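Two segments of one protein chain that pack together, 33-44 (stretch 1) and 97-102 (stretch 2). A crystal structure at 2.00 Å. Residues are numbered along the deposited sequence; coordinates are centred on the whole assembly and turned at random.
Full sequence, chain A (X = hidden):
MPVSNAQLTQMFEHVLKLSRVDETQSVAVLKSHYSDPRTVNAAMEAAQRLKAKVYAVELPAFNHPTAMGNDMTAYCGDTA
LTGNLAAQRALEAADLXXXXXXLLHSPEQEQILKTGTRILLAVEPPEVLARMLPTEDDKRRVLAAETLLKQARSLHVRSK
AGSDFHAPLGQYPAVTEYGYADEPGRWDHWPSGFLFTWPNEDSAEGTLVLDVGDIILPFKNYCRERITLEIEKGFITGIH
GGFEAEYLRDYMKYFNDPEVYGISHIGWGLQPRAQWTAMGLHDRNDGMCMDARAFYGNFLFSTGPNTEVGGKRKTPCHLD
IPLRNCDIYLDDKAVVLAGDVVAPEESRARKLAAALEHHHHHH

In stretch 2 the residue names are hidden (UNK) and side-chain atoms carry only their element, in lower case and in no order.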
# COMPACT_ATOMS: atom_id res chain seq x y z
N HIS A 33 0.61 6.14 14.00
CA HIS A 33 0.95 5.96 12.55
C HIS A 33 2.32 5.26 12.40
O HIS A 33 2.53 4.57 11.42
CB HIS A 33 0.95 7.30 11.82
CG HIS A 33 2.18 8.11 12.07
ND1 HIS A 33 2.20 9.12 13.02
CD2 HIS A 33 3.40 8.07 11.51
CE1 HIS A 33 3.41 9.66 13.03
NE2 HIS A 33 4.17 9.03 12.13
N TYR A 34 3.21 5.38 13.38
CA TYR A 34 4.58 4.83 13.32
C TYR A 34 4.67 3.41 13.90
O TYR A 34 5.78 2.85 13.91
CB TYR A 34 5.51 5.78 14.06
CG TYR A 34 5.10 6.08 15.49
CD1 TYR A 34 5.56 5.29 16.53
CD2 TYR A 34 4.29 7.17 15.81
CE1 TYR A 34 5.21 5.54 17.84
CE2 TYR A 34 3.98 7.47 17.13
CZ TYR A 34 4.40 6.63 18.14
OH TYR A 34 4.09 6.86 19.45
N SER A 35 3.57 2.80 14.33
CA SER A 35 3.56 1.44 14.92
C SER A 35 3.81 0.41 13.81
O SER A 35 3.31 0.61 12.71
CB SER A 35 2.26 1.15 15.61
OG SER A 35 2.08 2.00 16.74
N ASP A 36 4.54 -0.66 14.11
CA ASP A 36 4.81 -1.75 13.15
C ASP A 36 3.52 -2.49 12.86
O ASP A 36 2.92 -3.08 13.77
CB ASP A 36 5.87 -2.73 13.66
CG ASP A 36 6.24 -3.75 12.58
OD1 ASP A 36 5.44 -3.92 11.61
OD2 ASP A 36 7.32 -4.34 12.69
N PRO A 37 3.00 -2.43 11.62
CA PRO A 37 1.73 -3.06 11.29
C PRO A 37 1.74 -4.58 11.46
O PRO A 37 0.70 -5.14 11.83
CB PRO A 37 1.47 -2.67 9.81
CG PRO A 37 2.80 -2.23 9.30
CD PRO A 37 3.50 -1.61 10.50
N ARG A 38 2.88 -5.22 11.26
CA ARG A 38 2.97 -6.70 11.42
C ARG A 38 2.73 -7.08 12.89
O ARG A 38 2.02 -8.06 13.13
CB ARG A 38 4.33 -7.17 10.93
CG ARG A 38 4.50 -6.90 9.45
CD ARG A 38 5.85 -7.32 8.95
NE ARG A 38 5.91 -8.77 8.96
CZ ARG A 38 6.84 -9.46 9.62
NH1 ARG A 38 7.79 -8.81 10.27
NH2 ARG A 38 6.82 -10.79 9.60
N THR A 39 3.26 -6.28 13.83
CA THR A 39 3.11 -6.48 15.30
C THR A 39 1.65 -6.21 15.74
O THR A 39 1.09 -7.05 16.48
CB THR A 39 4.19 -5.70 16.07
OG1 THR A 39 5.48 -6.14 15.64
CG2 THR A 39 4.15 -5.96 17.54
N VAL A 40 1.07 -5.08 15.34
CA VAL A 40 -0.38 -4.79 15.54
C VAL A 40 -1.22 -5.98 15.04
O VAL A 40 -2.10 -6.46 15.81
CB VAL A 40 -0.76 -3.50 14.81
CG1 VAL A 40 -2.25 -3.26 14.79
CG2 VAL A 40 -0.03 -2.30 15.37
N ASN A 41 -0.99 -6.46 13.83
CA ASN A 41 -1.82 -7.56 13.22
C ASN A 41 -1.65 -8.86 14.03
O ASN A 41 -2.68 -9.46 14.36
CB ASN A 41 -1.51 -7.83 11.75
CG ASN A 41 -1.93 -6.66 10.86
OD1 ASN A 41 -2.77 -5.82 11.26
ND2 ASN A 41 -1.33 -6.59 9.67
N ALA A 42 -0.42 -9.20 14.40
CA ALA A 42 -0.11 -10.42 15.19
C ALA A 42 -0.78 -10.37 16.57
O ALA A 42 -1.26 -11.43 17.04
CB ALA A 42 1.37 -10.60 15.32
N ALA A 43 -0.78 -9.21 17.22
CA ALA A 43 -1.43 -8.97 18.53
C ALA A 43 -2.94 -9.14 18.38
O ALA A 43 -3.55 -9.84 19.21
CB ALA A 43 -1.02 -7.62 19.07
N MET A 44 -3.54 -8.55 17.35
CA MET A 44 -5.01 -8.63 17.11
C MET A 44 -5.38 -10.11 16.84
O MET A 44 -6.31 -10.60 17.49
CB MET A 44 -5.43 -7.76 15.93
CG MET A 44 -5.32 -6.25 16.18
SD MET A 44 -6.61 -5.59 17.26
CE MET A 44 -7.99 -5.41 16.14
N UNK A 97 -3.77 -4.00 27.76
CA UNK A 97 -3.42 -3.12 26.60
C UNK A 97 -2.09 -3.64 26.06
O UNK A 97 -1.19 -3.85 26.90
c UNK A 97 -3.33 -1.65 27.02
c UNK A 97 -2.83 -0.77 25.88
c UNK A 97 -4.68 -1.16 27.55
N UNK A 98 -2.03 -3.96 24.76
CA UNK A 98 -0.73 -4.16 24.05
C UNK A 98 -0.33 -2.80 23.51
O UNK A 98 -0.97 -2.33 22.59
c UNK A 98 0.52 -5.29 22.23
c UNK A 98 -0.82 -5.17 22.91
c UNK A 98 -1.31 -6.51 23.41
N UNK A 99 0.69 -2.18 24.06
CA UNK A 99 1.15 -0.85 23.60
C UNK A 99 2.23 -1.04 22.52
O UNK A 99 3.34 -1.46 22.84
o UNK A 99 2.71 1.90 25.46
c UNK A 99 2.16 1.30 24.52
c UNK A 99 1.56 -0.05 24.83
o UNK A 99 2.10 1.69 23.33
N UNK A 100 1.91 -0.69 21.28
CA UNK A 100 2.86 -0.66 20.14
C UNK A 100 3.21 0.78 19.78
O UNK A 100 3.79 0.97 18.69
o UNK A 100 1.17 -0.60 18.37
c UNK A 100 1.75 -2.74 19.24
c UNK A 100 2.26 -1.36 18.92
N UNK A 101 2.95 1.76 20.64
CA UNK A 101 3.28 3.19 20.33
C UNK A 101 4.17 3.83 21.42
O UNK A 101 4.63 4.96 21.16
c UNK A 101 2.02 4.04 20.12
c UNK A 101 0.77 7.16 21.13
s UNK A 101 -0.07 5.59 21.05
c UNK A 101 1.30 4.43 21.38
N UNK A 102 4.37 3.17 22.57
CA UNK A 102 5.34 3.57 23.63
C UNK A 102 4.76 4.75 24.39
O UNK A 102 5.26 5.86 24.23
s UNK A 102 8.42 3.35 24.98
c UNK A 102 9.46 4.77 24.71
c UNK A 102 7.82 3.08 23.33
c UNK A 102 6.68 4.00 23.02
O HOH W 1 5.35 -0.70 16.91

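Position 97 has three side-chain carbons, one bonded to the backbone CA and carrying the other two. Branching at CB with no heteroatom identifies valine. Val97 lies in the strand, and its side chain is out of reach of stretch 1, so the assignment rests on atom count and connectivity alone.

Position 98 repeats the pattern: three carbons, forked at CB, again valine. Here the CA-to-CB bond points toward stretch 1, and Val98 CG1 lies 4.2 Å from Ala43 CB, an apolar contact with the helix that begins at Pro37.

Position 99 carries two carbons, the second bearing two oxygens. A carboxylate one carbon beyond CB is aspartate. The CA-to-CB bond of Asp99 points away from stretch 1, and the side chain makes no contact there. Its OD1 instead accepts from the backbone N of position 101 and from the backbone N of position 102, each at 2.8 Å, bracing the turn that follows the strand.

At position 100, CB carries one oxygen and one carbon. A hydroxyl and a methyl on a branched CB identify threonine; valine would have no oxygen, and serine no second branch. The CA-to-CB bond of Thr100 points toward stretch 1, and the residue has the largest covered area in the contact, 82 Å². Its OG1 lies 3.7 Å from Val40 CG2, and its CG2 lies 4.4 Å from Thr39 CG2.

Position 101 has an unbranched chain of two carbons, a sulfur and a terminal carbon: the thioether of methionine. CB of Met101 approaches Tyr34 CZ at 4.0 Å and Ser35 OG at 3.9 Å, and the terminal methyl also reaches the tyrosine, Met101 CE lying 3.7 Å from Tyr34 OH.

Position 102 shows the same order, two carbons, sulfur and carbon, and is also methionine. The end of the Met102 side chain leads away, and the residue makes no contact with stretch 1.

The contact combines directed polar bonds with modest apolar packing, burying 324 Å² in all. Tyr34 OH donates to Met101 O at 2.6 Å, with the acceptor at the ring edge, near its plane. Ser35 OG donates to Thr100 O at 2.8 Å, where the two backbones come close, Ser35 CA and Thr100 CA being 5.7 Å apart. Water 1 extends this link: it accepts from Asp36 N at 2.9 Å and donates to Thr100 O at 2.9 Å. Both direct bonds end on backbone carbonyls and so tie the loop's main chain to Tyr34 and Ser35, while Thr39, Val40 and Ala43 supply the helix surface against Thr100 and Val98.

Stretch 2 (97-102) VVDTMM
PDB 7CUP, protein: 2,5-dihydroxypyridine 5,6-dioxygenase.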